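Local coordinates for CCMAN5 (Cellulosimicrobium cellulans, PDB 2XSG), which acts as an alpha-mannosidase of glycoside hydrolase family 92, used to bring about mannose-6-phosphate modification of yeast-produced human lysosomal enzymes, at residues G35-N40 with V252-V257; M323-T328 with H399-V404; G61-N66 with L163-T168; V259-I264 with S329-G334. All coordinates share one frame; numbering follows the deposited sequence.

Contacts 1, 2 and 3 are buried, whereas contact 4 is only partly buried and lies farthest from the centre of the chain. Contacts 1 and 2 are mainly apolar and touch each other through Leu-36 and Val-401, so leucine, proline and valine carbons run on from the N-terminal domain into the catalytic domain. Contact 3, also in the N-terminal domain, brings strand 58-63 and the residues after it against a loop through two non-bonded asparagine amides and two threonine methyls; backbone hydrogen bonds tie its 61-66 segment to 35-40. Contact 4, nearer solvent, uses an amide-hydroxyl bond and a water. Its helix follows strand 248-255 of contact 1, and its strand follows 323-328 of contact 2.

Contact 1: residues G35-N40 with V252-V257; sequences GLAKVN and VTLSPV
This is a buried van der Waals contact of mainly apolar side chains, in which Leu-36 and Ala-37 of the loop leading into strand 40-44 pack on Leu-254 and Pro-256 at the end of strand 248-255. Leu-36 carries one half of it. With CG anti to the backbone N (chi1 172°), its side chain extends to the end of the strand, and its CD2 methyl settles 3.7 Å from Leu-254 O and 3.8 Å from Leu-254 CB. The same CD2 touches the proline ring more loosely, 4.3 Å from Pro-256 CD. Leu-254 replies with its other end: its CD1 methyl lies against the loop backbone, 3.9 Å from Ala-37 CA and 4.1 Å from Leu-36 O. The two side chains slant across each other, each laying a methyl on the opposite backbone. Strand 248-255 sits between strands 144-150 and 198-208 in the large antiparallel sheet of the N-terminal domain, a beta-sandwich in family 92 enzymes, and Tyr-204 and Leu-202 of 198-208 adjoin Leu-254 and Pro-256. The loop is also bonded through the backbone of Leu-36 and Ala-37 to Thr-142. Lys-38 starts out away from the strand, and its NZ forms a salt bridge with Asp-68. Where the strand ends, Ser-255 OG accepts from Val-257 N at 3.0 Å, an ST turn that takes the chain round at Pro-256.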
loop_
_atom_site.group_PDB
_atom_site.type_symbol
_atom_site.label_atom_id
_atom_site.label_comp_id
_atom_site.label_asym_id
_atom_site.label_seq_id
_atom_site.Cartn_x
_atom_site.Cartn_y
_atom_site.Cartn_z
ATOM N N GLY A 35 -0.185 11.813 1.890
ATOM C CA GLY A 35 -1.170 12.678 2.496
ATOM C C GLY A 35 -2.191 11.947 3.330
ATOM O O GLY A 35 -2.525 10.775 3.070
ATOM N N LEU A 36 -2.689 12.668 4.333
ATOM C CA LEU A 36 -3.787 12.242 5.176
ATOM C C LEU A 36 -5.128 12.521 4.498
ATOM O O LEU A 36 -6.017 11.660 4.485
ATOM C CB LEU A 36 -3.701 12.970 6.515
ATOM C CG LEU A 36 -4.837 12.834 7.521
ATOM C CD1 LEU A 36 -4.890 11.431 8.068
ATOM C CD2 LEU A 36 -4.617 13.849 8.660
ATOM N N ALA A 37 -5.265 13.721 3.941
ATOM C CA ALA A 37 -6.433 14.113 3.153
ATOM C C ALA A 37 -6.419 13.434 1.806
ATOM O O ALA A 37 -5.440 13.524 1.055
ATOM C CB ALA A 37 -6.483 15.609 2.986
ATOM N N LYS A 38 -7.512 12.735 1.510
ATOM C CA LYS A 38 -7.642 11.954 0.283
ATOM C C LYS A 38 -9.024 12.257 -0.239
ATOM O O LYS A 38 -10.008 11.697 0.258
ATOM C CB LYS A 38 -7.499 10.449 0.570
ATOM C CG LYS A 38 -6.075 10.020 0.998
ATOM C CD LYS A 38 -5.995 8.522 1.280
ATOM C CE LYS A 38 -4.800 7.894 0.590
ATOM N NZ LYS A 38 -3.513 8.177 1.222
ATOM N N VAL A 39 -9.101 13.161 -1.221
ATOM C CA VAL A 39 -10.385 13.714 -1.636
ATOM C C VAL A 39 -10.863 12.866 -2.815
ATOM O O VAL A 39 -10.484 13.105 -3.970
ATOM C CB VAL A 39 -10.294 15.198 -2.002
ATOM C CG1 VAL A 39 -11.676 15.831 -2.000
ATOM C CG2 VAL A 39 -9.368 15.940 -1.044
ATOM N N ASN A 40 -11.662 11.857 -2.484
ATOM C CA ASN A 40 -12.051 10.805 -3.432
ATOM C C ASN A 40 -13.484 10.978 -3.872
ATOM O O ASN A 40 -14.384 11.004 -3.020
ATOM C CB ASN A 40 -11.899 9.424 -2.791
ATOM C CG ASN A 40 -11.811 8.295 -3.821
ATOM O OD1 ASN A 40 -12.375 7.217 -3.617
ATOM N ND2 ASN A 40 -11.119 8.544 -4.935
ATOM N N VAL A 252 -11.320 21.867 3.702
ATOM C CA VAL A 252 -11.486 20.887 4.776
ATOM C C VAL A 252 -10.106 20.434 5.243
ATOM O O VAL A 252 -9.299 19.984 4.429
ATOM C CB VAL A 252 -12.256 19.635 4.277
ATOM C CG1 VAL A 252 -12.462 18.630 5.409
ATOM C CG2 VAL A 252 -13.600 20.020 3.621
ATOM N N THR A 253 -9.835 20.531 6.542
ATOM C CA THR A 253 -8.548 20.066 7.065
ATOM C C THR A 253 -8.769 19.047 8.189
ATOM O O THR A 253 -9.698 19.215 8.995
ATOM C CB THR A 253 -7.665 21.251 7.524
ATOM O OG1 THR A 253 -7.449 22.123 6.411
ATOM C CG2 THR A 253 -6.312 20.786 8.040
ATOM N N LEU A 254 -7.929 18.005 8.201
ATOM C CA LEU A 254 -7.999 16.885 9.150
ATOM C C LEU A 254 -6.840 16.883 10.142
ATOM O O LEU A 254 -5.710 17.207 9.805
ATOM C CB LEU A 254 -7.992 15.532 8.395
ATOM C CG LEU A 254 -9.043 15.328 7.305
ATOM C CD1 LEU A 254 -8.748 14.152 6.348
ATOM C CD2 LEU A 254 -10.413 15.148 7.967
ATOM N N SER A 255 -7.116 16.465 11.369
ATOM C CA SER A 255 -6.069 16.345 12.384
ATOM C C SER A 255 -6.410 15.200 13.307
ATOM O O SER A 255 -7.551 15.090 13.745
ATOM C CB SER A 255 -5.941 17.638 13.202
ATOM O OG SER A 255 -5.008 17.501 14.277
ATOM N N PRO A 256 -5.420 14.340 13.605
ATOM C CA PRO A 256 -5.592 13.305 14.607
ATOM C C PRO A 256 -5.579 13.872 16.024
ATOM O O PRO A 256 -5.853 13.136 16.992
ATOM C CB PRO A 256 -4.371 12.398 14.383
ATOM C CG PRO A 256 -3.821 12.791 13.012
ATOM C CD PRO A 256 -4.102 14.250 12.960
ATOM N N VAL A 257 -5.287 15.167 16.151
ATOM C CA VAL A 257 -5.051 15.779 17.464
ATOM C C VAL A 257 -6.283 16.503 18.037
ATOM O O VAL A 257 -6.687 16.245 19.184
ATOM C CB VAL A 257 -3.835 16.732 17.406
ATOM C CG1 VAL A 257 -3.715 17.593 18.666
ATOM C CG2 VAL A 257 -2.553 15.931 17.162
#

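Contact 2: residues M323-T328 with H399-V404; sequences MNATST and HSVPTV
Strand 323-324, paired antiparallel with 348-349 in the catalytic domain, and the turn that follows it meet the loop 399-404 through Met-323 on Pro-402 and Ala-325 on Val-401. The methionine lies across the proline at about a right angle. CG of Met-323 is anti to the carbonyl carbon (chi1 -42°), and a bend at chi3 brings the terminal methyl round to the loop, where CE stands 3.8 Å from Pro-402 O and 4.0 Å from Pro-402 CG. That carbonyl oxygen has its own polar partner in the hydroxyl of Ser-350. Two residues on, the small Ala-325 lets the backbones come close: its CB is 3.8 Å from Val-401 CG1 and 3.9 Å from Ser-400 OG. The serine hydroxyl is hydrogen-bonded to Asp-349, in the strand that pairs with 323-324, so it passes by the alanine methyl with its polarity met elsewhere. Around Ala-325 an Asx turn shapes the exit from the strand: Thr-326 N gives a bond to Asn-324 OD1 at 3.0 Å, fairly straight at 154° and in the carbonyl plane of the amide. The side chain of Pro-402 lies about 11 Å from a bound bis-tris propane molecule, so it does not touch that ligand. Methyls and ring carbons make the join, while the nearby hydroxyl and carbonyl are bound to the 349-350 segment; the join itself probably rests on fit between carbons, with part of the loop's polar anchoring supplied by Asp-349 and Ser-350.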
loop_
_atom_site.group_PDB
_atom_site.type_symbol
_atom_site.label_atom_id
_atom_site.label_comp_id
_atom_site.label_asym_id
_atom_site.label_seq_id
_atom_site.Cartn_x
_atom_site.Cartn_y
_atom_site.Cartn_z
ATOM N N MET A 323 0.497 7.203 6.176
ATOM C CA MET A 323 0.175 8.603 5.913
ATOM C C MET A 323 0.802 9.490 6.966
ATOM O O MET A 323 1.004 9.063 8.104
ATOM C CB MET A 323 -1.336 8.857 5.954
ATOM C CG MET A 323 -2.221 7.831 5.295
ATOM S SD MET A 323 -3.922 8.215 5.790
ATOM C CE MET A 323 -4.525 6.567 6.050
ATOM N N ASN A 324 1.091 10.729 6.583
ATOM C CA ASN A 324 1.543 11.743 7.538
ATOM C C ASN A 324 0.442 11.915 8.591
ATOM O O ASN A 324 -0.660 12.375 8.275
ATOM C CB ASN A 324 1.848 13.054 6.795
ATOM C CG ASN A 324 2.521 14.110 7.667
ATOM O OD1 ASN A 324 2.306 14.187 8.887
ATOM N ND2 ASN A 324 3.311 14.972 7.024
ATOM N N ALA A 325 0.725 11.478 9.818
ATOM C CA ALA A 325 -0.188 11.615 10.966
ATOM C C ALA A 325 0.287 12.667 11.987
ATOM O O ALA A 325 -0.075 12.614 13.161
ATOM C CB ALA A 325 -0.371 10.273 11.645
ATOM N N THR A 326 1.062 13.637 11.506
ATOM C CA THR A 326 1.644 14.724 12.316
ATOM C C THR A 326 0.994 16.072 12.011
ATOM O O THR A 326 0.723 16.393 10.852
ATOM C CB THR A 326 3.181 14.840 12.046
ATOM O OG1 THR A 326 3.785 13.553 12.232
ATOM C CG2 THR A 326 3.881 15.875 12.949
ATOM N N SER A 327 0.774 16.865 13.056
ATOM C CA SER A 327 0.260 18.224 12.919
ATOM C C SER A 327 1.341 19.175 12.426
ATOM O O SER A 327 2.518 18.817 12.424
ATOM C CB SER A 327 -0.263 18.718 14.265
ATOM O OG SER A 327 0.797 18.952 15.188
ATOM N N THR A 328 0.942 20.386 12.026
ATOM C CA THR A 328 1.909 21.431 11.636
ATOM C C THR A 328 2.711 21.943 12.839
ATOM O O THR A 328 3.732 22.611 12.677
ATOM C CB THR A 328 1.250 22.606 10.860
ATOM O OG1 THR A 328 0.243 23.229 11.679
ATOM C CG2 THR A 328 0.617 22.104 9.570
ATOM N N HIS A 399 -7.013 4.188 17.136
ATOM C CA HIS A 399 -5.860 4.709 16.387
ATOM C C HIS A 399 -5.997 6.152 15.825
ATOM O O HIS A 399 -7.098 6.697 15.772
ATOM C CB HIS A 399 -5.445 3.696 15.331
ATOM C CG HIS A 399 -4.675 2.554 15.909
ATOM N ND1 HIS A 399 -5.261 1.585 16.699
ATOM C CD2 HIS A 399 -3.357 2.265 15.871
ATOM C CE1 HIS A 399 -4.332 0.736 17.100
ATOM N NE2 HIS A 399 -3.170 1.131 16.622
ATOM N N SER A 400 -4.871 6.774 15.458
ATOM C CA SER A 400 -4.852 8.208 15.102
ATOM C C SER A 400 -5.313 8.487 13.674
ATOM O O SER A 400 -5.649 9.625 13.344
ATOM C CB SER A 400 -3.463 8.837 15.367
ATOM O OG SER A 400 -2.500 8.456 14.398
ATOM N N VAL A 401 -5.318 7.438 12.847
ATOM C CA VAL A 401 -5.720 7.483 11.427
ATOM C C VAL A 401 -6.310 6.105 11.098
ATOM O O VAL A 401 -6.042 5.147 11.834
ATOM C CB VAL A 401 -4.516 7.727 10.491
ATOM C CG1 VAL A 401 -3.871 9.097 10.736
ATOM C CG2 VAL A 401 -3.478 6.605 10.631
ATOM N N PRO A 402 -7.109 5.986 10.005
ATOM C CA PRO A 402 -7.548 4.657 9.619
ATOM C C PRO A 402 -6.333 3.774 9.430
ATOM O O PRO A 402 -5.297 4.232 8.928
ATOM C CB PRO A 402 -8.271 4.874 8.279
ATOM C CG PRO A 402 -8.084 6.271 7.913
ATOM C CD PRO A 402 -7.669 7.029 9.128
ATOM N N THR A 403 -6.447 2.525 9.863
ATOM C CA THR A 403 -5.298 1.626 9.866
ATOM C C THR A 403 -5.760 0.177 9.717
ATOM O O THR A 403 -6.965 -0.108 9.730
ATOM C CB THR A 403 -4.453 1.843 11.133
ATOM O OG1 THR A 403 -3.157 1.245 10.979
ATOM C CG2 THR A 403 -5.172 1.286 12.388
ATOM N N VAL A 404 -4.820 -0.743 9.540
ATOM C CA VAL A 404 -5.206 -2.120 9.221
ATOM C C VAL A 404 -4.653 -3.125 10.229
ATOM O O VAL A 404 -5.391 -3.614 11.059
ATOM C CB VAL A 404 -4.807 -2.518 7.794
ATOM C CG1 VAL A 404 -5.420 -3.878 7.415
ATOM C CG2 VAL A 404 -5.229 -1.432 6.794
#

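Contact 3: residues G61-N66 with L163-T168; sequences GFTHTN and LETNNT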
loop_
_atom_site.group_PDB
_atom_site.type_symbol
_atom_site.label_atom_id
_atom_site.label_comp_id
_atom_site.label_asym_id
_atom_site.label_seq_id
_atom_site.Cartn_x
_atom_site.Cartn_y
_atom_site.Cartn_z
ATOM N N GLY A 61 -20.628 12.450 -4.248
ATOM C CA GLY A 61 -19.751 13.550 -3.825
ATOM C C GLY A 61 -18.313 13.145 -3.511
ATOM O O GLY A 61 -17.800 12.173 -4.059
ATOM N N PHE A 62 -17.666 13.892 -2.614
ATOM C CA PHE A 62 -16.268 13.644 -2.247
ATOM C C PHE A 62 -16.091 13.319 -0.766
ATOM O O PHE A 62 -16.607 14.025 0.096
ATOM C CB PHE A 62 -15.411 14.852 -2.626
ATOM C CG PHE A 62 -15.471 15.183 -4.090
ATOM C CD1 PHE A 62 -14.592 14.574 -4.983
ATOM C CD2 PHE A 62 -16.427 16.070 -4.582
ATOM C CE1 PHE A 62 -14.639 14.848 -6.330
ATOM C CE2 PHE A 62 -16.486 16.360 -5.952
ATOM C CZ PHE A 62 -15.586 15.738 -6.830
ATOM N N THR A 63 -15.371 12.231 -0.492
ATOM C CA THR A 63 -15.013 11.819 0.859
ATOM C C THR A 63 -13.585 12.292 1.079
ATOM O O THR A 63 -12.905 12.620 0.107
ATOM C CB THR A 63 -15.104 10.294 1.014
ATOM O OG1 THR A 63 -14.344 9.655 -0.019
ATOM C CG2 THR A 63 -16.532 9.851 0.888
ATOM N N HIS A 64 -13.134 12.371 2.340
ATOM C CA HIS A 64 -11.861 13.034 2.627
ATOM C C HIS A 64 -10.809 12.136 3.266
ATOM O O HIS A 64 -9.653 12.545 3.411
ATOM C CB HIS A 64 -12.091 14.314 3.454
ATOM C CG HIS A 64 -12.771 15.396 2.676
ATOM N ND1 HIS A 64 -14.101 15.332 2.327
ATOM C CD2 HIS A 64 -12.283 16.519 2.099
ATOM C CE1 HIS A 64 -14.415 16.392 1.603
ATOM N NE2 HIS A 64 -13.332 17.131 1.458
ATOM N N THR A 65 -11.223 10.939 3.683
ATOM C CA THR A 65 -10.306 9.965 4.283
ATOM C C THR A 65 -10.365 8.663 3.512
ATOM O O THR A 65 -11.383 8.338 2.884
ATOM C CB THR A 65 -10.611 9.669 5.792
ATOM O OG1 THR A 65 -11.818 8.898 5.906
ATOM C CG2 THR A 65 -10.744 10.958 6.591
ATOM N N ASN A 66 -9.270 7.910 3.551
ATOM C CA ASN A 66 -9.242 6.670 2.807
ATOM C C ASN A 66 -8.011 5.817 3.078
ATOM O O ASN A 66 -7.097 6.242 3.801
ATOM C CB ASN A 66 -9.345 6.975 1.311
ATOM C CG ASN A 66 -10.397 6.133 0.633
ATOM O OD1 ASN A 66 -10.428 4.906 0.802
ATOM N ND2 ASN A 66 -11.279 6.783 -0.130
ATOM N N LEU A 163 -21.858 13.160 7.572
ATOM C CA LEU A 163 -20.867 12.647 8.518
ATOM C C LEU A 163 -21.101 11.202 8.921
ATOM O O LEU A 163 -20.411 10.671 9.795
ATOM C CB LEU A 163 -20.776 13.542 9.757
ATOM C CG LEU A 163 -20.084 14.906 9.622
ATOM C CD1 LEU A 163 -18.762 14.804 8.851
ATOM C CD2 LEU A 163 -20.971 15.874 8.935
ATOM N N GLU A 164 -22.073 10.558 8.281
ATOM C CA GLU A 164 -22.316 9.141 8.550
ATOM C C GLU A 164 -21.474 8.257 7.623
ATOM O O GLU A 164 -20.997 7.217 8.045
ATOM C CB GLU A 164 -23.805 8.810 8.418
ATOM C CG GLU A 164 -24.186 7.433 8.976
ATOM C CD GLU A 164 -23.912 6.293 7.989
ATOM O OE1 GLU A 164 -23.757 6.556 6.778
ATOM O OE2 GLU A 164 -23.837 5.125 8.432
ATOM N N THR A 165 -21.298 8.692 6.367
ATOM C CA THR A 165 -20.616 7.926 5.306
ATOM C C THR A 165 -19.277 7.357 5.776
ATOM O O THR A 165 -18.420 8.089 6.292
ATOM C CB THR A 165 -20.392 8.789 4.039
ATOM O OG1 THR A 165 -21.607 9.454 3.690
ATOM C CG2 THR A 165 -19.914 7.945 2.854
ATOM N N ASN A 166 -19.139 6.039 5.643
ATOM C CA ASN A 166 -17.864 5.355 5.881
ATOM C C ASN A 166 -17.798 4.102 5.027
ATOM O O ASN A 166 -18.829 3.466 4.805
ATOM C CB ASN A 166 -17.707 4.997 7.364
ATOM C CG ASN A 166 -16.320 4.483 7.690
ATOM O OD1 ASN A 166 -16.029 3.304 7.507
ATOM N ND2 ASN A 166 -15.460 5.363 8.208
ATOM N N ASN A 167 -16.595 3.744 4.577
ATOM C CA ASN A 167 -16.393 2.552 3.746
ATOM C C ASN A 167 -16.692 1.228 4.440
ATOM O O ASN A 167 -17.002 0.230 3.774
ATOM C CB ASN A 167 -14.989 2.548 3.110
ATOM C CG ASN A 167 -14.862 3.585 2.007
ATOM O OD1 ASN A 167 -15.838 3.896 1.321
ATOM N ND2 ASN A 167 -13.679 4.131 1.840
ATOM N N THR A 168 -16.628 1.236 5.769
ATOM C CA THR A 168 -16.917 0.041 6.551
ATOM C C THR A 168 -17.880 0.286 7.703
ATOM O O THR A 168 -18.887 -0.395 7.803
ATOM C CB THR A 168 -15.630 -0.625 7.071
ATOM O OG1 THR A 168 -14.915 -1.178 5.965
ATOM C CG2 THR A 168 -15.952 -1.749 8.057
#
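Two asparagine amides meet here without bonding to each other: Asn-66 OD1 comes within 3.5 Å of Asn-167 ND2, but the angle is poor for a hydrogen bond. The side chains cross at about a right angle, with their amide planes 42° apart. Each amide is engaged elsewhere: Asn-66 ND2 gives to Thr-50 O, and Asn-167 OD1 accepts from Arg-42. Asn-66 reaches its place with chi1 at -131°, away from a staggered value. Beside the amides, two threonine methyls graze, Thr-63 CG2 and Thr-165 CG2 being 4.4 Å apart, and both threonines also touch Leu-80 and Arg-42. The contact joins segment 61-66, on strand 58-63, to the connection by which the chain passes from strand 158-162, in a five-stranded sheet, to strand 169-179 of the large sheet of the N-terminal domain. Within that connection Thr-168 N bonds to Asn-166 OD1 at 2.8 Å, an Asx turn just after Thr-165. The side chain of Asn-167 is about 11 Å from a bound bis-tris propane. With the segments not bonded directly to each other, Arg-42, touched by both threonines and bonded to Asn-167 OD1, links them indirectly, and the amide orientations are probably set by their outside partners.

Contact 4: residues V259-I264 with S329-G334; sequences VEQARI and SGTYRG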
loop_
_atom_site.group_PDB
_atom_site.type_symbol
_atom_site.label_atom_id
_atom_site.label_comp_id
_atom_site.label_asym_id
_atom_site.label_seq_id
_atom_site.Cartn_x
_atom_site.Cartn_y
_atom_site.Cartn_z
ATOM N N VAL A 259 -9.762 19.582 16.933
ATOM C CA VAL A 259 -10.375 20.522 16.019
ATOM C C VAL A 259 -9.515 21.785 15.921
ATOM O O VAL A 259 -9.253 22.281 14.823
ATOM C CB VAL A 259 -11.826 20.856 16.441
ATOM C CG1 VAL A 259 -12.215 22.272 15.984
ATOM C CG2 VAL A 259 -12.794 19.807 15.854
ATOM N N GLU A 260 -9.059 22.293 17.066
ATOM C CA GLU A 260 -8.293 23.507 17.043
ATOM C C GLU A 260 -6.945 23.293 16.364
ATOM O O GLU A 260 -6.489 24.168 15.621
ATOM C CB GLU A 260 -8.162 24.143 18.438
ATOM C CG GLU A 260 -7.536 25.567 18.411
ATOM C CD GLU A 260 -8.426 26.666 17.784
ATOM O OE1 GLU A 260 -9.674 26.633 17.917
ATOM O OE2 GLU A 260 -7.859 27.585 17.156
ATOM N N GLN A 261 -6.335 22.130 16.558
ATOM C CA GLN A 261 -5.131 21.814 15.799
ATOM C C GLN A 261 -5.411 21.794 14.279
ATOM O O GLN A 261 -4.602 22.295 13.499
ATOM C CB GLN A 261 -4.483 20.511 16.267
ATOM C CG GLN A 261 -3.138 20.236 15.595
ATOM C CD GLN A 261 -2.086 21.273 15.962
ATOM O OE1 GLN A 261 -1.670 21.352 17.110
ATOM N NE2 GLN A 261 -1.664 22.078 14.988
ATOM N N ALA A 262 -6.567 21.261 13.875
ATOM C CA ALA A 262 -6.961 21.260 12.458
ATOM C C ALA A 262 -7.087 22.694 11.894
ATOM O O ALA A 262 -6.683 22.964 10.777
ATOM C CB ALA A 262 -8.255 20.478 12.257
ATOM N N ARG A 263 -7.644 23.599 12.699
ATOM C CA ARG A 263 -7.739 25.025 12.354
ATOM C C ARG A 263 -6.380 25.689 12.153
ATOM O O ARG A 263 -6.170 26.426 11.187
ATOM C CB ARG A 263 -8.534 25.756 13.437
ATOM C CG ARG A 263 -10.031 25.496 13.360
ATOM C CD ARG A 263 -10.693 25.986 14.635
ATOM N NE ARG A 263 -12.132 25.756 14.643
ATOM C CZ ARG A 263 -12.899 25.791 15.732
ATOM N NH1 ARG A 263 -12.356 26.022 16.929
ATOM N NH2 ARG A 263 -14.216 25.584 15.623
ATOM N N ILE A 264 -5.463 25.425 13.076
ATOM C CA ILE A 264 -4.090 25.900 12.956
ATOM C C ILE A 264 -3.437 25.313 11.695
ATOM O O ILE A 264 -2.869 26.053 10.885
ATOM C CB ILE A 264 -3.289 25.534 14.197
ATOM C CG1 ILE A 264 -3.783 26.362 15.391
ATOM C CG2 ILE A 264 -1.757 25.691 13.952
ATOM C CD1 ILE A 264 -3.349 25.793 16.727
ATOM N N SER A 329 2.241 21.612 14.045
ATOM C CA SER A 329 2.934 21.977 15.267
ATOM C C SER A 329 3.916 20.899 15.736
ATOM O O SER A 329 4.514 21.041 16.806
ATOM C CB SER A 329 1.929 22.287 16.381
ATOM O OG SER A 329 0.993 23.259 15.961
ATOM N N GLY A 330 4.061 19.831 14.950
ATOM C CA GLY A 330 4.960 18.722 15.278
ATOM C C GLY A 330 4.464 17.763 16.350
ATOM O O GLY A 330 5.270 17.141 17.035
ATOM N N THR A 331 3.145 17.638 16.495
ATOM C CA THR A 331 2.542 16.716 17.455
ATOM C C THR A 331 1.738 15.601 16.771
ATOM O O THR A 331 1.358 15.719 15.613
ATOM C CB THR A 331 1.635 17.437 18.479
ATOM O OG1 THR A 331 0.506 18.015 17.816
ATOM C CG2 THR A 331 2.402 18.536 19.226
ATOM N N TYR A 332 1.473 14.525 17.508
ATOM C CA TYR A 332 0.686 13.402 17.014
ATOM C C TYR A 332 -0.161 12.853 18.171
ATOM O O TYR A 332 0.059 13.213 19.330
ATOM C CB TYR A 332 1.625 12.336 16.423
ATOM C CG TYR A 332 2.332 11.454 17.437
ATOM C CD1 TYR A 332 3.558 11.827 18.008
ATOM C CD2 TYR A 332 1.774 10.232 17.824
ATOM C CE1 TYR A 332 4.205 10.992 18.958
ATOM C CE2 TYR A 332 2.415 9.399 18.748
ATOM C CZ TYR A 332 3.623 9.785 19.320
ATOM O OH TYR A 332 4.217 8.935 20.253
ATOM N N ARG A 333 -1.147 12.009 17.880
ATOM C CA ARG A 333 -1.889 11.387 18.963
ATOM C C ARG A 333 -1.486 9.937 19.110
ATOM O O ARG A 333 -1.433 9.194 18.134
ATOM C CB ARG A 333 -3.410 11.497 18.794
ATOM C CG ARG A 333 -4.155 10.735 19.919
ATOM C CD ARG A 333 -5.623 11.048 19.994
ATOM N NE ARG A 333 -6.180 11.091 18.662
ATOM C CZ ARG A 333 -6.701 10.058 18.007
ATOM N NH1 ARG A 333 -6.787 8.854 18.568
ATOM N NH2 ARG A 333 -7.141 10.262 16.781
ATOM N N GLY A 334 -1.201 9.546 20.340
ATOM C CA GLY A 334 -0.728 8.210 20.634
ATOM C C GLY A 334 -1.884 7.287 20.932
ATOM O O GLY A 334 -2.990 7.748 21.228
HETATM O O HOH W 1 -0.916 19.841 19.112
#
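The first turns of helix 259-270 run past the bend 329-330 that leads into strand 331-333; the nearest pair of CA atoms, those of Gln-261 and Ser-329, is 8.1 Å apart, and the gap is bridged by side chains. Gln-261 does most of this. Its CG stands anti to the backbone N (chi1 -174°) and the chain folds at chi2, turning the amide toward Ser-329. There Gln-261 NE2 donates to Ser-329 OG at 3.1 Å, with an N-H...O angle of 147° and the hydroxyl lying 18° out of the amide plane. The same nitrogen also bonds to Asp-265, one turn further along the helix. The other end of the amide works through water: one molecule donates to Gln-261 OE1 at 2.6 Å and is hydrogen-bonded to Thr-331 OG1 at 2.7 Å, spanning two oxygens too far apart to bond directly. Bonds at both ends of the amide thus probably fix its rotation. Thr-331 OG1 has a further partner in Ser-327. At the margin Ile-264 CG2 comes 4.2 Å from Ser-329 OG. Putting an alanine at Gln-261 would probably leave Ser-329 OG without its amide donor and cost the bridging water its partner on the helix. On the helix itself, Arg-263 NH1 and Glu-260 OE1 form a salt bridge at 2.9 Å. Strand 331-333 pairs antiparallel with 339-341, and the helix directly follows the last strand of the large sheet; the arrangement fits the family 92 architecture, in which helices link an N-terminal beta-sandwich to an (alpha/alpha)6 catalytic domain.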